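Putative cellulase CEL6 (Mycobacterium tuberculosis, PDB 1UP3) probably hydrolyses the beta-1,4 bonds of cellulose, cutting within the chain as a family 6 endoglucanase. Local coordinates at residues A[80-83]-A[84-87]; A[229-232]-A[233-236]; A[118-121]-A[122-126]; A[95-98]-A[99-103]. One frame throughout, in Å; residues are numbered along the deposited sequence.

Contact 1 (A[80-83]-A[84-87]). With BGC (beta-D-glucopyranose), chain B.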
loop_
_atom_site.group_PDB
_atom_site.type_symbol
_atom_site.label_atom_id
_atom_site.label_comp_id
_atom_site.label_asym_id
_atom_site.label_seq_id
_atom_site.Cartn_x
_atom_site.Cartn_y
_atom_site.Cartn_z
ATOM N N HIS A 80 -10.735 8.783 10.587
ATOM C CA HIS A 80 -10.043 8.274 11.783
ATOM C C HIS A 80 -8.821 7.460 11.375
ATOM O O HIS A 80 -8.492 6.475 12.023
ATOM C CB HIS A 80 -10.969 7.443 12.711
ATOM C CG HIS A 80 -12.342 8.015 12.833
ATOM N ND1 HIS A 80 -12.550 9.311 13.251
ATOM C CD2 HIS A 80 -13.559 7.513 12.529
ATOM C CE1 HIS A 80 -13.843 9.579 13.215
ATOM N NE2 HIS A 80 -14.482 8.511 12.769
ATOM N N ARG A 81 -8.141 7.910 10.298
ATOM C CA ARG A 81 -6.939 7.222 9.819
ATOM C C ARG A 81 -5.943 7.045 10.942
ATOM O O ARG A 81 -5.696 7.969 11.693
ATOM C CB ARG A 81 -6.322 7.971 8.657
ATOM C CG ARG A 81 -5.310 7.193 7.857
ATOM C CD ARG A 81 -4.744 8.018 6.745
ATOM N NE ARG A 81 -3.831 9.033 7.227
ATOM C CZ ARG A 81 -3.255 9.921 6.459
ATOM N NH1 ARG A 81 -3.477 9.945 5.152
ATOM N NH2 ARG A 81 -2.405 10.783 6.977
ATOM N N ASP A 82 -5.389 5.820 11.020
ATOM C CA ASP A 82 -4.378 5.465 11.983
ATOM C C ASP A 82 -4.852 5.606 13.425
ATOM O O ASP A 82 -4.026 5.626 14.339
ATOM C CB ASP A 82 -3.109 6.286 11.758
ATOM C CG ASP A 82 -1.866 5.528 12.085
ATOM O OD1 ASP A 82 -1.762 4.309 11.727
ATOM O OD2 ASP A 82 -0.928 6.044 12.764
ATOM N N CYS A 83 -6.174 5.686 13.638
ATOM C CA CYS A 83 -6.717 5.860 14.981
ATOM C C CYS A 83 -6.012 6.993 15.732
ATOM O O CYS A 83 -5.809 6.900 16.938
ATOM C CB CYS A 83 -6.621 4.561 15.746
ATOM S SG CYS A 83 -7.469 3.180 14.945
ATOM N N GLY A 84 -5.694 8.066 15.027
ATOM C CA GLY A 84 -5.167 9.278 15.632
ATOM C C GLY A 84 -3.722 9.208 16.071
ATOM O O GLY A 84 -3.247 10.070 16.832
ATOM N N SER A 85 -3.006 8.201 15.577
ATOM C CA SER A 85 -1.594 7.983 15.942
ATOM C C SER A 85 -0.666 8.732 14.954
ATOM O O SER A 85 -1.046 9.765 14.396
ATOM C CB SER A 85 -1.315 6.480 16.029
ATOM O OG SER A 85 0.003 6.199 16.480
ATOM N N TYR A 86 0.549 8.228 14.743
ATOM C CA TYR A 86 1.592 8.965 14.011
ATOM C C TYR A 86 1.185 9.348 12.594
ATOM O O TYR A 86 1.565 10.399 12.091
ATOM C CB TYR A 86 2.886 8.166 13.961
ATOM C CG TYR A 86 3.424 7.799 15.322
ATOM C CD1 TYR A 86 3.740 8.787 16.242
ATOM C CD2 TYR A 86 3.545 6.484 15.711
ATOM C CE1 TYR A 86 4.202 8.470 17.466
ATOM C CE2 TYR A 86 4.007 6.158 16.965
ATOM C CZ TYR A 86 4.345 7.163 17.838
ATOM O OH TYR A 86 4.800 6.850 19.101
ATOM N N ALA A 87 0.344 8.530 11.987
ATOM C CA ALA A 87 -0.138 8.810 10.638
ATOM C C ALA A 87 -1.591 9.293 10.603
ATOM O O ALA A 87 -2.307 9.063 9.628
ATOM C CB ALA A 87 0.050 7.542 9.744
HETATM C C2 BGC B . 0.719 1.040 12.846
HETATM C C3 BGC B . 0.504 1.648 11.469
HETATM C C4 BGC B . 1.386 0.953 10.431
HETATM C C5 BGC B . 1.170 -0.571 10.542
HETATM C C6 BGC B . 2.143 -1.345 9.643
HETATM C C1 BGC B . 0.509 -0.477 12.787
HETATM O O2 BGC B . -0.121 1.667 13.834
HETATM O O3 BGC B . 0.736 3.048 11.469
HETATM O O4 BGC B . 1.097 1.382 9.096
HETATM O O5 BGC B . 1.402 -1.042 11.860
HETATM O O6 BGC B . 1.877 -2.734 9.699
HETATM O O HOH W 1 0.824 4.580 14.095
#
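In the sugar-binding loop between strand 72-75 and helix 94-108, the type II beta turn H80-C83 runs straight on into a bend where D82 and R81 both take hold of A87. The two oxygens of D82 divide the work. OD2 accepts a hydrogen bond from A87 N at 2.9 Å, met from above the carboxylate plane, and another from a water whose O is 2.6 Å from OD2. That water is also hydrogen-bonded to S85 OG and to O2 and O3 of the bound beta-D-glucopyranose. D82 OD1 accepts one from O3 of the same sugar directly, at 2.8 Å. A87 O is gripped by R81, whose otherwise extended chain bends at chi3 (73°), swinging NE to 2.8 Å from A87 O, while NH2 adds a weak bond to that oxygen. Arginine suits the place because NH1 is left to form a salt bridge with D45. Backbone closure comes from S85 N to D82 O, 3.0 Å. G84, with positive phi, fits the tight path, and C83 is tied by a disulfide to C127. Held by A87 N and the water at OD2, the D82 carboxylate is probably restrained in rotation while OD1 takes the sugar hydroxyl directly.

Contact 2 (A[229-232]-A[233-236]). With BGC (beta-D-glucopyranose), chain C; BGC (beta-D-glucopyranose), chain B; SO4 (sulfate ion), chain D.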
loop_
_atom_site.group_PDB
_atom_site.type_symbol
_atom_site.label_atom_id
_atom_site.label_comp_id
_atom_site.label_asym_id
_atom_site.label_seq_id
_atom_site.Cartn_x
_atom_site.Cartn_y
_atom_site.Cartn_z
ATOM N N ALA A 229 8.771 -6.077 19.854
ATOM C CA ALA A 229 8.743 -5.020 20.864
ATOM C C ALA A 229 7.720 -3.998 20.389
ATOM O O ALA A 229 7.506 -3.870 19.181
ATOM C CB ALA A 229 10.096 -4.375 21.016
ATOM N N PRO A 230 7.049 -3.297 21.303
ATOM C CA PRO A 230 6.222 -2.173 20.875
ATOM C C PRO A 230 7.012 -1.196 19.954
ATOM O O PRO A 230 8.192 -0.870 20.166
ATOM C CB PRO A 230 5.785 -1.514 22.197
ATOM C CG PRO A 230 5.899 -2.566 23.238
ATOM C CD PRO A 230 6.988 -3.515 22.765
ATOM N N LEU A 231 6.335 -0.784 18.889
ATOM C CA LEU A 231 6.846 0.174 17.936
ATOM C C LEU A 231 7.968 -0.447 17.100
ATOM O O LEU A 231 8.727 0.250 16.462
ATOM C CB LEU A 231 7.275 1.483 18.621
ATOM C CG LEU A 231 6.280 2.635 18.510
ATOM C CD1 LEU A 231 4.885 2.313 18.953
ATOM C CD2 LEU A 231 6.835 3.873 19.239
ATOM N N ASN A 232 8.041 -1.772 17.049
ATOM C CA ASN A 232 9.048 -2.401 16.173
ATOM C C ASN A 232 8.817 -2.178 14.669
ATOM O O ASN A 232 9.725 -2.420 13.861
ATOM C CB ASN A 232 9.286 -3.885 16.528
ATOM C CG ASN A 232 8.171 -4.787 16.104
ATOM O OD1 ASN A 232 7.003 -4.381 16.008
ATOM N ND2 ASN A 232 8.513 -6.054 15.829
ATOM N N TRP A 233 7.639 -1.652 14.326
ATOM C CA TRP A 233 7.252 -1.301 12.954
ATOM C C TRP A 233 7.509 0.179 12.663
ATOM O O TRP A 233 7.302 0.625 11.540
ATOM C CB TRP A 233 5.756 -1.625 12.731
ATOM C CG TRP A 233 4.920 -1.089 13.868
ATOM C CD1 TRP A 233 4.539 -1.785 14.990
ATOM C CD2 TRP A 233 4.498 0.264 14.084
ATOM N NE1 TRP A 233 3.848 -0.964 15.846
ATOM C CE2 TRP A 233 3.806 0.294 15.320
ATOM C CE3 TRP A 233 4.575 1.445 13.339
ATOM C CZ2 TRP A 233 3.214 1.460 15.830
ATOM C CZ3 TRP A 233 3.995 2.598 13.846
ATOM C CH2 TRP A 233 3.342 2.590 15.100
ATOM N N CYS A 234 7.965 0.944 13.671
ATOM C CA CYS A 234 8.077 2.404 13.554
ATOM C C CYS A 234 9.550 2.796 13.378
ATOM O O CYS A 234 10.315 2.831 14.328
ATOM C CB CYS A 234 7.436 3.032 14.793
ATOM S SG CYS A 234 6.745 4.668 14.560
ATOM N N ASN A 235 9.938 3.031 12.132
ATOM C CA ASN A 235 11.340 3.297 11.757
ATOM C C ASN A 235 12.380 2.385 12.440
ATOM O O ASN A 235 13.361 2.891 12.998
ATOM C CB ASN A 235 11.705 4.751 12.060
ATOM C CG ASN A 235 10.903 5.763 11.240
ATOM O OD1 ASN A 235 10.551 5.491 10.087
ATOM N ND2 ASN A 235 10.627 6.947 11.819
ATOM N N PRO A 236 12.226 1.065 12.394
ATOM C CA PRO A 236 13.257 0.186 12.973
ATOM C C PRO A 236 14.578 0.253 12.225
ATOM O O PRO A 236 14.632 0.439 11.030
ATOM C CB PRO A 236 12.662 -1.202 12.843
ATOM C CG PRO A 236 11.732 -1.069 11.630
ATOM C CD PRO A 236 11.151 0.306 11.734
HETATM C C2 BGC C . 0.715 -4.723 14.641
HETATM C C3 BGC C . 1.200 -3.399 14.099
HETATM C C4 BGC C . 0.168 -2.277 14.270
HETATM C C5 BGC C . -0.407 -2.250 15.708
HETATM C C6 BGC C . -1.591 -1.284 15.805
HETATM C C1 BGC C . 0.186 -4.504 16.050
HETATM O O2 BGC C . 1.794 -5.651 14.616
HETATM O O3 BGC C . 1.593 -3.566 12.733
HETATM O O4 BGC C . 0.767 -1.050 14.055
HETATM O O5 BGC C . -0.853 -3.538 15.991
HETATM O O6 BGC C . -1.973 -1.222 17.176
HETATM C C2 BGC B . 0.719 1.040 12.846
HETATM C C3 BGC B . 0.504 1.648 11.469
HETATM C C4 BGC B . 1.386 0.953 10.431
HETATM C C5 BGC B . 1.170 -0.571 10.542
HETATM C C6 BGC B . 2.143 -1.345 9.643
HETATM C C1 BGC B . 0.509 -0.477 12.787
HETATM O O2 BGC B . -0.121 1.667 13.834
HETATM O O3 BGC B . 0.736 3.048 11.469
HETATM O O4 BGC B . 1.097 1.382 9.096
HETATM O O5 BGC B . 1.402 -1.042 11.860
HETATM O O6 BGC B . 1.877 -2.734 9.699
HETATM S S SO4 D . 2.815 -2.190 19.229
HETATM O O1 SO4 D . 1.545 -1.689 19.751
HETATM O O2 SO4 D . 3.762 -1.084 19.154
HETATM O O3 SO4 D . 2.581 -2.695 17.889
HETATM O O4 SO4 D . 3.345 -3.309 20.039
HETATM O O HOH W 2 11.340 1.212 16.458
#
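W233 grows out of the type I beta turn L231-C234, and its indole lies between L231 and the bound sugars. Beyond CB, chi1 of 48° puts CG between the backbone N and the carbonyl carbon and turns one indole face to L231 CA. CD1 comes 3.7 Å from N232 OD1, the amide and ring planes standing 76° apart. Next along the rim, NE1 donates to O3 of a sulfate ion at 3.0 Å; the same ion, probably from the crystallisation liquor, takes a hydrogen bond from the backbone N of L231 through O2 at 2.6 Å. CE2 has O4 of one beta-D-glucopyranose 3.6 Å away on one face; on the opposite face L231 CA makes a CH-pi contact, 4.1 Å from the centroid of the five-membered ring. W233 CZ2 touches L231 CD1 at 3.6 Å. At the far end CZ3 meets C2 of the neighbouring, glycosidically linked glucose. C234 N is hydrogen-bonded to L231 O at 3.0 Å, closing the turn, and the C234-C270 disulfide fastens it to another loop. Tryptophan suits the place as an aromatic platform for sugars: its broad apolar face can pack against the C-H groups of glucose, while L231 CA and C234 CB back the other face.

Contact 3 (A[118-121]-A[122-126]). With BGC (beta-D-glucopyranose), chain B.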
loop_
_atom_site.group_PDB
_atom_site.type_symbol
_atom_site.label_atom_id
_atom_site.label_comp_id
_atom_site.label_asym_id
_atom_site.label_seq_id
_atom_site.Cartn_x
_atom_site.Cartn_y
_atom_site.Cartn_z
ATOM N N GLU A 118 -6.834 1.334 1.330
ATOM C CA GLU A 118 -6.781 1.647 2.758
ATOM C C GLU A 118 -5.934 0.723 3.623
ATOM O O GLU A 118 -6.437 -0.017 4.461
ATOM C CB GLU A 118 -8.193 1.786 3.305
ATOM C CG GLU A 118 -8.967 2.920 2.650
ATOM C CD GLU A 118 -8.377 4.304 2.886
ATOM O OE1 GLU A 118 -7.614 4.547 3.867
ATOM O OE2 GLU A 118 -8.713 5.205 2.069
ATOM N N PRO A 119 -4.627 0.850 3.475
ATOM C CA PRO A 119 -3.697 0.164 4.410
ATOM C C PRO A 119 -4.144 0.373 5.860
ATOM O O PRO A 119 -4.411 1.504 6.242
ATOM C CB PRO A 119 -2.366 0.892 4.169
ATOM C CG PRO A 119 -2.428 1.225 2.699
ATOM C CD PRO A 119 -3.887 1.634 2.479
ATOM N N ASP A 120 -4.241 -0.718 6.598
ATOM C CA ASP A 120 -4.523 -0.761 8.051
ATOM C C ASP A 120 -5.977 -0.609 8.405
ATOM O O ASP A 120 -6.322 -0.868 9.547
ATOM C CB ASP A 120 -3.762 0.285 8.873
ATOM C CG ASP A 120 -2.269 0.292 8.647
ATOM O OD1 ASP A 120 -1.684 -0.752 8.272
ATOM O OD2 ASP A 120 -1.611 1.349 8.869
ATOM N N ALA A 121 -6.848 -0.214 7.474
ATOM C CA ALA A 121 -8.201 0.182 7.910
ATOM C C ALA A 121 -8.968 -0.981 8.528
ATOM O O ALA A 121 -9.554 -0.855 9.617
ATOM C CB ALA A 121 -8.983 0.810 6.783
ATOM N N LEU A 122 -9.005 -2.106 7.848
ATOM C CA LEU A 122 -9.738 -3.275 8.376
ATOM C C LEU A 122 -9.027 -3.845 9.608
ATOM O O LEU A 122 -9.689 -4.251 10.565
ATOM C CB LEU A 122 -9.906 -4.373 7.345
ATOM C CG LEU A 122 -10.758 -4.032 6.108
ATOM C CD1 LEU A 122 -10.912 -5.256 5.224
ATOM C CD2 LEU A 122 -12.110 -3.517 6.510
ATOM N N ALA A 123 -7.701 -3.858 9.585
ATOM C CA ALA A 123 -6.930 -4.502 10.681
ATOM C C ALA A 123 -6.990 -3.691 11.955
ATOM O O ALA A 123 -6.982 -4.275 13.047
ATOM C CB ALA A 123 -5.480 -4.730 10.267
ATOM N N MET A 124 -7.054 -2.359 11.828
ATOM C CA MET A 124 -7.013 -1.443 12.974
ATOM C C MET A 124 -8.414 -1.050 13.464
ATOM O O MET A 124 -8.539 -0.321 14.437
ATOM C CB MET A 124 -6.190 -0.191 12.655
ATOM C CG MET A 124 -5.553 0.432 13.897
ATOM S SD MET A 124 -4.767 2.005 13.526
ATOM C CE MET A 124 -3.494 1.429 12.612
ATOM N N ALA A 125 -9.448 -1.579 12.829
ATOM C CA ALA A 125 -10.818 -1.115 13.065
ATOM C C ALA A 125 -11.277 -1.309 14.505
ATOM O O ALA A 125 -12.177 -0.617 14.929
ATOM C CB ALA A 125 -11.763 -1.753 12.105
ATOM N N ASP A 126 -10.652 -2.226 15.240
ATOM C CA ASP A 126 -11.070 -2.469 16.617
ATOM C C ASP A 126 -10.835 -1.286 17.562
ATOM O O ASP A 126 -11.437 -1.253 18.665
ATOM C CB ASP A 126 -10.385 -3.701 17.193
ATOM C CG ASP A 126 -10.836 -4.982 16.538
ATOM O OD1 ASP A 126 -12.029 -5.129 16.190
ATOM O OD2 ASP A 126 -10.033 -5.937 16.444
HETATM C C2 BGC B . 0.719 1.040 12.846
HETATM C C3 BGC B . 0.504 1.648 11.469
HETATM C C4 BGC B . 1.386 0.953 10.431
HETATM C C5 BGC B . 1.170 -0.571 10.542
HETATM C C6 BGC B . 2.143 -1.345 9.643
HETATM C C1 BGC B . 0.509 -0.477 12.787
HETATM O O2 BGC B . -0.121 1.667 13.834
HETATM O O3 BGC B . 0.736 3.048 11.469
HETATM O O4 BGC B . 1.097 1.382 9.096
HETATM O O5 BGC B . 1.402 -1.042 11.860
HETATM O O6 BGC B . 1.877 -2.734 9.699
HETATM O O HOH W 3 -8.203 -2.217 4.950
#
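The flat carboxylate of D120 presents OD2 to the bound beta-D-glucopyranose, whose O4 comes in close to the carboxylate plane and donates to OD2 at 2.7 Å; on one side of that plane lie both C5 of the sugar and M124 CE, the latter 3.9 Å from D120 CB. In the parallel family 6 barrel, D120 lies in the loop after strand 113-117 and M124 on the short helix 121-124 that follows; both belong to the glycan site. The methionine chain runs extended and bends only at chi3 (-70°), which lays CE beside the sugar as well, 3.6 Å from its O2. An unbranched, flexible thioether fits a surface shared by an aspartate and a carbohydrate. The backbones are coupled too: M124 N is hydrogen-bonded to D120 O at 2.8 Å. D120 is placed by the type II beta turn E118-A121, in which P119 supplies the required negative phi and D120 adopts a positive one, and its N is hydrogen-bonded to D158 OD2. L122 and A123 turn to helix 167-176, where a leucine and a small alanine can be buried. Beside the turn sits a water that accepts from L122 N at 3.0 Å and lies 2.9 Å from E118 O.

Contact 4 (A[95-98]-A[99-103])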
loop_
_atom_site.group_PDB
_atom_site.type_symbol
_atom_site.label_atom_id
_atom_site.label_comp_id
_atom_site.label_asym_id
_atom_site.label_seq_id
_atom_site.Cartn_x
_atom_site.Cartn_y
_atom_site.Cartn_z
ATOM N N THR A 95 -19.347 10.814 4.495
ATOM C CA THR A 95 -19.835 11.520 3.317
ATOM C C THR A 95 -18.690 12.067 2.440
ATOM O O THR A 95 -18.693 11.926 1.216
ATOM C CB THR A 95 -20.728 12.653 3.768
ATOM O OG1 THR A 95 -21.901 12.091 4.330
ATOM C CG2 THR A 95 -21.211 13.468 2.575
ATOM N N ASP A 96 -17.720 12.686 3.093
ATOM C CA ASP A 96 -16.560 13.229 2.407
ATOM C C ASP A 96 -15.794 12.100 1.737
ATOM O O ASP A 96 -15.384 12.208 0.582
ATOM C CB ASP A 96 -15.630 13.937 3.377
ATOM C CG ASP A 96 -16.207 15.196 3.976
ATOM O OD1 ASP A 96 -16.976 15.905 3.322
ATOM O OD2 ASP A 96 -15.932 15.524 5.164
ATOM N N TYR A 97 -15.593 10.999 2.460
ATOM C CA TYR A 97 -14.816 9.891 1.905
ATOM C C TYR A 97 -15.518 9.308 0.674
ATOM O O TYR A 97 -14.881 8.994 -0.345
ATOM C CB TYR A 97 -14.626 8.805 2.978
ATOM C CG TYR A 97 -13.724 7.669 2.520
ATOM C CD1 TYR A 97 -12.346 7.825 2.520
ATOM C CD2 TYR A 97 -14.244 6.480 2.019
ATOM C CE1 TYR A 97 -11.502 6.851 2.063
ATOM C CE2 TYR A 97 -13.375 5.464 1.565
ATOM C CZ TYR A 97 -12.019 5.675 1.596
ATOM O OH TYR A 97 -11.132 4.713 1.147
ATOM N N ARG A 98 -16.832 9.149 0.771
ATOM C CA ARG A 98 -17.545 8.643 -0.393
ATOM C C ARG A 98 -17.420 9.537 -1.616
ATOM O O ARG A 98 -17.299 9.073 -2.754
ATOM C CB ARG A 98 -19.001 8.363 -0.057
ATOM C CG ARG A 98 -19.193 7.303 0.954
ATOM C CD ARG A 98 -20.524 7.452 1.596
ATOM N NE ARG A 98 -21.470 6.597 0.938
ATOM C CZ ARG A 98 -21.800 5.405 1.437
ATOM N NH1 ARG A 98 -21.280 4.990 2.593
ATOM N NH2 ARG A 98 -22.646 4.630 0.795
ATOM N N GLY A 99 -17.435 10.818 -1.416
ATOM C CA GLY A 99 -17.287 11.741 -2.524
ATOM C C GLY A 99 -15.904 11.644 -3.145
ATOM O O GLY A 99 -15.729 11.738 -4.365
ATOM N N TRP A 100 -14.925 11.435 -2.279
ATOM C CA TRP A 100 -13.540 11.222 -2.697
ATOM C C TRP A 100 -13.398 9.976 -3.554
ATOM O O TRP A 100 -12.786 10.044 -4.615
ATOM C CB TRP A 100 -12.659 11.104 -1.477
ATOM C CG TRP A 100 -11.156 11.115 -1.720
ATOM C CD1 TRP A 100 -10.396 12.161 -2.193
ATOM C CD2 TRP A 100 -10.219 10.058 -1.390
ATOM N NE1 TRP A 100 -9.060 11.816 -2.180
ATOM C CE2 TRP A 100 -8.919 10.547 -1.686
ATOM C CE3 TRP A 100 -10.342 8.765 -0.842
ATOM C CZ2 TRP A 100 -7.755 9.775 -1.478
ATOM C CZ3 TRP A 100 -9.218 8.014 -0.643
ATOM C CH2 TRP A 100 -7.924 8.528 -0.953
ATOM N N ILE A 101 -13.963 8.849 -3.099
ATOM C CA ILE A 101 -13.953 7.616 -3.871
ATOM C C ILE A 101 -14.654 7.819 -5.249
ATOM O O ILE A 101 -14.155 7.331 -6.263
ATOM C CB ILE A 101 -14.663 6.468 -3.069
ATOM C CG1 ILE A 101 -13.812 6.048 -1.862
ATOM C CG2 ILE A 101 -14.975 5.329 -3.987
ATOM C CD1 ILE A 101 -12.407 5.501 -2.230
ATOM N N ASP A 102 -15.776 8.557 -5.288
ATOM C CA ASP A 102 -16.431 8.807 -6.561
ATOM C C ASP A 102 -15.504 9.523 -7.510
ATOM O O ASP A 102 -15.477 9.226 -8.717
ATOM C CB ASP A 102 -17.697 9.651 -6.399
ATOM C CG ASP A 102 -18.793 8.936 -5.662
ATOM O OD1 ASP A 102 -18.770 7.701 -5.541
ATOM O OD2 ASP A 102 -19.761 9.567 -5.147
ATOM N N ALA A 103 -14.796 10.501 -6.976
ATOM C CA ALA A 103 -13.859 11.292 -7.778
ATOM C C ALA A 103 -12.670 10.467 -8.261
ATOM O O ALA A 103 -12.270 10.576 -9.412
ATOM C CB ALA A 103 -13.392 12.492 -6.988
#
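I101 N donates to Y97 O at 2.9 Å, an almost straight bond (168° at the hydrogen) and the shortest of the four helical bonds here; G99 N to T95 O, W100 N to D96 O and D102 N to R98 O complete the run. Alongside these bonds the Y97 ring meets W100 and I101. On its CE1 side lies the indole of W100, with Y97 CE1 to W100 CE3 at 3.7 Å; the two six-membered rings have centroids 5.6 Å apart and planes inclined at 45°, neither stacked nor edge-to-face. On its CE2 side is I101, whose CG1 approaches Y97 CE2 to 3.5 Å; chi1 sets CG1 beside the ring and chi2 (-61°) carries I101 CD1 to 3.7 Å from Y97 OH. The helix, 94-108, is the crossover of the beta-alpha-beta unit made with strands 72-75 and 113-117, and these aromatic and branched groups face inward: W100 and I101 both rest on L75. Tyrosine is apt at this border because its apolar ring packs among them while OH is hydrogen-bonded to OE2 of buried E118. On another flank R98 makes a cation-pi contact with Y142 of helix 130-147. D102 carries its carboxylate back beside its own helix, with CG 3.3 Å from R98 O, and OD1 is hydrogen-bonded to the hydroxyl of that same Y142.

Overall arrangement
Contacts 1, 2 and 3 meet round one bound glucose, two from loops, one from a loop and the short helix after it; contact 4, on an outer helix, touches no sugar. Contact 1 follows strand 72-75, contact 4 lies on the next helix, 94-108, and contact 3 just after strand 113-117, all along one beta-alpha-beta unit. The touching residues of contact 3 are all buried; the others are partly buried. Contact 1 is polar and charged, contact 2 an aromatic face against sugar with polar bonds at the ring edge and in the turn, contact 3 mixed, contact 4 helical bonding with hydrophobic packing. Y86 packs on L231 and W233, C83 SG touches M124 SD, and E118 joins Y97.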